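Local coordinates for protein L-Ala-D/L-Glu Epimerase (Escherichia coli, PDB 1JPD) that belongs to the enolase superfamily, pairing a mandelate racemase-type N-terminal domain with a TIM-barrel-type C-terminal domain, at residues E229-R234 and K238-R243; A214-F219 and L223-D228. One frame throughout, in Å; residues are numbered along the deposited sequence.

Interaction 1 (E229-R234 and K238-R243)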
loop_
_atom_site.group_PDB
_atom_site.type_symbol
_atom_site.label_atom_id
_atom_site.label_comp_id
_atom_site.label_asym_id
_atom_site.label_seq_id
_atom_site.Cartn_x
_atom_site.Cartn_y
_atom_site.Cartn_z
ATOM N N GLU A 229 -8.917 1.189 4.427
ATOM C CA GLU A 229 -9.901 0.201 4.009
ATOM C C GLU A 229 -11.051 0.891 3.283
ATOM O O GLU A 229 -11.680 0.293 2.424
ATOM C CB GLU A 229 -10.436 -0.601 5.209
ATOM C CG GLU A 229 -9.468 -1.665 5.744
ATOM C CD GLU A 229 -8.364 -1.084 6.629
ATOM O OE1 GLU A 229 -8.102 0.141 6.555
ATOM O OE2 GLU A 229 -7.745 -1.856 7.397
ATOM N N SER A 230 -11.312 2.154 3.607
ATOM C CA SER A 230 -12.404 2.887 2.969
ATOM C C SER A 230 -12.085 3.382 1.569
ATOM O O SER A 230 -12.971 3.862 0.871
ATOM C CB SER A 230 -12.823 4.083 3.821
ATOM O OG SER A 230 -13.281 3.667 5.094
ATOM N N CYS A 231 -10.830 3.266 1.152
ATOM C CA CYS A 231 -10.437 3.715 -0.176
ATOM C C CYS A 231 -9.910 2.620 -1.106
ATOM O O CYS A 231 -8.848 2.057 -0.846
ATOM C CB CYS A 231 -9.362 4.784 -0.061
ATOM S SG CYS A 231 -8.626 5.182 -1.654
ATOM N N HIS A 232 -10.630 2.338 -2.194
ATOM C CA HIS A 232 -10.190 1.322 -3.158
ATOM C C HIS A 232 -9.828 1.943 -4.500
ATOM O O HIS A 232 -8.698 1.815 -4.980
ATOM C CB HIS A 232 -11.276 0.287 -3.454
ATOM C CG HIS A 232 -11.809 -0.416 -2.251
ATOM N ND1 HIS A 232 -12.403 -1.658 -2.331
ATOM C CD2 HIS A 232 -11.906 -0.034 -0.956
ATOM C CE1 HIS A 232 -12.847 -2.009 -1.137
ATOM N NE2 HIS A 232 -12.558 -1.041 -0.285
ATOM N N THR A 233 -10.818 2.585 -5.112
ATOM C CA THR A 233 -10.645 3.207 -6.419
ATOM C C THR A 233 -11.261 4.605 -6.446
ATOM O O THR A 233 -11.787 5.070 -5.439
ATOM C CB THR A 233 -11.328 2.355 -7.516
ATOM O OG1 THR A 233 -12.751 2.434 -7.365
ATOM C CG2 THR A 233 -10.909 0.895 -7.397
ATOM N N ARG A 234 -11.208 5.261 -7.602
ATOM C CA ARG A 234 -11.778 6.602 -7.751
ATOM C C ARG A 234 -13.257 6.614 -7.382
ATOM O O ARG A 234 -13.799 7.635 -6.966
ATOM C CB ARG A 234 -11.607 7.090 -9.188
ATOM C CG ARG A 234 -10.171 7.446 -9.539
ATOM C CD ARG A 234 -10.006 7.625 -11.017
ATOM N NE ARG A 234 -10.158 6.354 -11.718
ATOM C CZ ARG A 234 -10.242 6.237 -13.040
ATOM N NH1 ARG A 234 -10.195 7.320 -13.805
ATOM N NH2 ARG A 234 -10.363 5.040 -13.597
ATOM N N LYS A 238 -16.157 10.080 -3.840
ATOM C CA LYS A 238 -17.316 10.874 -3.462
ATOM C C LYS A 238 -17.634 10.654 -1.989
ATOM O O LYS A 238 -17.764 11.606 -1.220
ATOM C CB LYS A 238 -18.525 10.468 -4.295
ATOM C CG LYS A 238 -19.831 11.032 -3.772
ATOM C CD LYS A 238 -20.989 10.182 -4.237
ATOM C CE LYS A 238 -22.304 10.708 -3.717
ATOM N NZ LYS A 238 -23.392 9.798 -4.123
ATOM N N ALA A 239 -17.765 9.386 -1.612
ATOM C CA ALA A 239 -18.076 9.015 -0.239
ATOM C C ALA A 239 -17.031 9.557 0.726
ATOM O O ALA A 239 -17.368 10.061 1.798
ATOM C CB ALA A 239 -18.160 7.495 -0.113
ATOM N N LEU A 240 -15.763 9.459 0.340
ATOM C CA LEU A 240 -14.678 9.927 1.192
ATOM C C LEU A 240 -14.655 11.442 1.433
ATOM O O LEU A 240 -14.249 11.894 2.502
ATOM C CB LEU A 240 -13.330 9.479 0.616
ATOM C CG LEU A 240 -13.094 7.973 0.429
ATOM C CD1 LEU A 240 -11.673 7.754 -0.072
ATOM C CD2 LEU A 240 -13.317 7.229 1.739
ATOM N N LYS A 241 -15.092 12.220 0.447
ATOM C CA LYS A 241 -15.090 13.677 0.565
ATOM C C LYS A 241 -15.854 14.140 1.805
ATOM O O LYS A 241 -17.056 13.931 1.905
ATOM C CB LYS A 241 -15.690 14.306 -0.704
ATOM C CG LYS A 241 -15.255 15.747 -0.961
ATOM C CD LYS A 241 -13.734 15.887 -0.881
ATOM C CE LYS A 241 -13.288 17.348 -0.852
ATOM N NZ LYS A 241 -11.920 17.493 -0.256
ATOM N N GLY A 242 -15.150 14.758 2.752
ATOM C CA GLY A 242 -15.799 15.222 3.966
ATOM C C GLY A 242 -15.575 14.310 5.155
ATOM O O GLY A 242 -16.032 14.591 6.268
ATOM N N ARG A 243 -14.887 13.197 4.923
ATOM C CA ARG A 243 -14.590 12.253 5.997
ATOM C C ARG A 243 -13.089 12.047 6.147
ATOM O O ARG A 243 -12.613 11.752 7.241
ATOM C CB ARG A 243 -15.284 10.908 5.751
ATOM C CG ARG A 243 -16.789 11.007 5.822
ATOM C CD ARG A 243 -17.483 9.661 5.803
ATOM N NE ARG A 243 -18.932 9.847 5.779
ATOM C CZ ARG A 243 -19.825 8.864 5.780
ATOM N NH1 ARG A 243 -19.437 7.595 5.804
ATOM N NH2 ARG A 243 -21.117 9.158 5.748
#

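Interaction 2 (A214-F219 and L223-D228)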
loop_
_atom_site.group_PDB
_atom_site.type_symbol
_atom_site.label_atom_id
_atom_site.label_comp_id
_atom_site.label_asym_id
_atom_site.label_seq_id
_atom_site.Cartn_x
_atom_site.Cartn_y
_atom_site.Cartn_z
ATOM N N ALA A 214 -19.084 7.342 9.580
ATOM C CA ALA A 214 -19.807 8.594 9.419
ATOM C C ALA A 214 -19.391 9.643 10.446
ATOM O O ALA A 214 -19.282 10.824 10.115
ATOM C CB ALA A 214 -21.295 8.345 9.502
ATOM N N ALA A 215 -19.146 9.218 11.682
ATOM C CA ALA A 215 -18.750 10.152 12.733
ATOM C C ALA A 215 -17.598 11.071 12.325
ATOM O O ALA A 215 -17.367 12.086 12.981
ATOM C CB ALA A 215 -18.387 9.396 14.018
ATOM N N LEU A 216 -16.877 10.730 11.257
ATOM C CA LEU A 216 -15.766 11.565 10.806
ATOM C C LEU A 216 -16.211 12.899 10.197
ATOM O O LEU A 216 -15.378 13.742 9.867
ATOM C CB LEU A 216 -14.902 10.818 9.789
ATOM C CG LEU A 216 -14.006 9.720 10.356
ATOM C CD1 LEU A 216 -13.215 9.071 9.236
ATOM C CD2 LEU A 216 -13.074 10.315 11.393
ATOM N N GLU A 217 -17.517 13.089 10.040
ATOM C CA GLU A 217 -18.038 14.332 9.474
ATOM C C GLU A 217 -18.570 15.257 10.560
ATOM O O GLU A 217 -18.909 16.412 10.294
ATOM C CB GLU A 217 -19.171 14.036 8.492
ATOM C CG GLU A 217 -18.737 13.325 7.239
ATOM C CD GLU A 217 -19.886 13.069 6.295
ATOM O OE1 GLU A 217 -20.927 12.562 6.765
ATOM O OE2 GLU A 217 -19.743 13.369 5.086
ATOM N N ASN A 218 -18.624 14.736 11.783
ATOM C CA ASN A 218 -19.144 15.466 12.928
ATOM C C ASN A 218 -18.153 16.316 13.718
ATOM O O ASN A 218 -18.459 16.730 14.834
ATOM C CB ASN A 218 -19.820 14.490 13.892
ATOM C CG ASN A 218 -20.839 13.601 13.205
ATOM O OD1 ASN A 218 -21.493 14.011 12.243
ATOM N ND2 ASN A 218 -20.993 12.378 13.711
ATOM N N PHE A 219 -16.971 16.574 13.175
ATOM C CA PHE A 219 -16.008 17.397 13.897
ATOM C C PHE A 219 -14.879 17.866 12.996
ATOM O O PHE A 219 -14.491 17.169 12.059
ATOM C CB PHE A 219 -15.460 16.642 15.124
ATOM C CG PHE A 219 -14.529 15.500 14.797
ATOM C CD1 PHE A 219 -13.163 15.727 14.607
ATOM C CD2 PHE A 219 -15.010 14.189 14.708
ATOM C CE1 PHE A 219 -12.286 14.666 14.334
ATOM C CE2 PHE A 219 -14.144 13.121 14.438
ATOM C CZ PHE A 219 -12.778 13.361 14.251
ATOM N N LEU A 223 -6.055 16.976 12.738
ATOM C CA LEU A 223 -4.902 16.506 11.965
ATOM C C LEU A 223 -5.467 15.775 10.772
ATOM O O LEU A 223 -6.627 15.361 10.779
ATOM C CB LEU A 223 -4.007 15.551 12.767
ATOM C CG LEU A 223 -4.462 14.107 13.009
ATOM C CD1 LEU A 223 -3.307 13.306 13.603
ATOM C CD2 LEU A 223 -5.661 14.088 13.934
ATOM N N PRO A 224 -4.664 15.619 9.718
ATOM C CA PRO A 224 -5.173 14.914 8.542
ATOM C C PRO A 224 -5.563 13.494 8.948
ATOM O O PRO A 224 -4.864 12.855 9.749
ATOM C CB PRO A 224 -3.979 14.926 7.586
ATOM C CG PRO A 224 -3.170 16.124 8.035
ATOM C CD PRO A 224 -3.264 16.030 9.531
ATOM N N ILE A 225 -6.681 13.010 8.417
ATOM C CA ILE A 225 -7.139 11.658 8.715
ATOM C C ILE A 225 -7.184 10.899 7.390
ATOM O O ILE A 225 -7.852 11.321 6.445
ATOM C CB ILE A 225 -8.524 11.681 9.422
ATOM C CG1 ILE A 225 -8.393 12.409 10.768
ATOM C CG2 ILE A 225 -9.027 10.258 9.651
ATOM C CD1 ILE A 225 -9.608 12.305 11.676
ATOM N N CYS A 226 -6.458 9.784 7.322
ATOM C CA CYS A 226 -6.355 8.994 6.085
ATOM C C CYS A 226 -7.256 7.775 5.932
ATOM O O CYS A 226 -7.465 7.009 6.872
ATOM C CB CYS A 226 -4.903 8.538 5.878
ATOM S SG CYS A 226 -4.549 7.880 4.230
ATOM N N ALA A 227 -7.767 7.595 4.719
ATOM C CA ALA A 227 -8.625 6.462 4.403
ATOM C C ALA A 227 -7.749 5.320 3.910
ATOM O O ALA A 227 -6.851 5.528 3.084
ATOM C CB ALA A 227 -9.633 6.847 3.325
ATOM N N ASP A 228 -8.005 4.121 4.431
ATOM C CA ASP A 228 -7.261 2.930 4.037
ATOM C C ASP A 228 -8.260 1.903 3.517
ATOM O O ASP A 228 -8.440 1.763 2.310
ATOM C CB ASP A 228 -6.497 2.358 5.231
ATOM C CG ASP A 228 -5.552 1.229 4.838
ATOM O OD1 ASP A 228 -5.476 0.899 3.631
ATOM O OD2 ASP A 228 -4.883 0.680 5.744
#

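Interaction 1 (E229-R234 and K238-R243)
Leu240 O accepts a backbone hydrogen bond from Arg243 N at 2.8 Å, turning the chain at the end of helix 237-240, and the side chain of the same residue reaches across to Ser230 and Cys231. The contact belongs to a TIM-barrel-type domain: strand 225-227 runs out into the loop 229-234, and the short helix follows. No hydrogen bond links the two segments, which bury 138 Å² between them, so the evidence is for apolar packing around one leucine. Its methyl groups divide the work. CD2 of Leu240 lies beside the loop backbone, 3.5 Å from Ser230 O, and also meets Ser230 CB at 3.8 Å. With chi1 at -59°, CG of Leu240 is anti to its own carbonyl carbon, and chi2 at -177° carries CD1 out anti to CA, toward Cys231, and leaves CD2 branching off beside Ser230. Ser230 adds its CB here, while its OG is engaged by Gln206 through a hydrogen bond. Both Leu240 and Cys231 also rest on Val247 of strand 246-249, which places the contact against the barrel wall. Cys231 contributes its CB, which meets the other methyl, Leu240 CD1, at 3.8 Å.

Interaction 2 (A214-F219 and L223-D228)
Ile225, the first residue of strand 225-227, meets Leu216 and Phe219 through its terminal methyl. Ile225 CD1 sits 4.0 Å from Leu216 CD2, ordinary van der Waals spacing for two methyls, and 4.2 Å from Phe219 CZ, a ring that it approaches obliquely. Leu216 CD2 is itself 4.2 Å from Phe219 CZ, so the three atoms form a nearly equilateral triangle. This is the close-packed part of the contact, and both aliphatic residues are buried. The torsions of Ile225 account for it: chi1 of -63° sets CG1 anti to the carbonyl carbon, and chi2 of -170° extends CD1 toward the loop. The Leu216 and Ile225 side chains cross at a slant.

The other side is looser. The 3-10 turn 214-217 is held by its own backbone bond, Glu217 N to Ala214 O at 2.9 Å, and it offers Leu216 inward while Ala214, Glu217 and the following Asn218 are exposed. Phe219 is only partly buried. The backbones stay well apart, with Leu216 CA and Ile225 CA separated by 8.9 Å, no hydrogen bond joins the segments, and the buried surface is just 104 Å². Side-chain ends alone thus bridge the gap.

The contact lies on the outer, helix-bearing face of a TIM-barrel-type domain. Helix 189-198 lends Leu189 to Leu216 and Phe219, and Cys193 to Ile225, while strand 225-227 runs parallel between strands 203-205 and 246-249.

How the interactions relate
Followed from the N terminus, the chain leaves strand 203-205, passes through the 3-10 turn 214-217 and returns through strand 225-227, where interaction 2 closes its short loop. The chain then runs on from this strand into 229-234, and interaction 1 closes a second loop when helix 237-240 folds back. The two closures are in series, neither nested nor crossed, and their centres lie 11 Å apart. Their ends nevertheless meet: Arg243 approaches Glu217 as a long, weak ion pair, and Arg243 O lies 3.4 Å from Leu216 CD1. Together they tie the connections at both ends of strand 225-227 to the barrel, with strand 246-249 next in the chain.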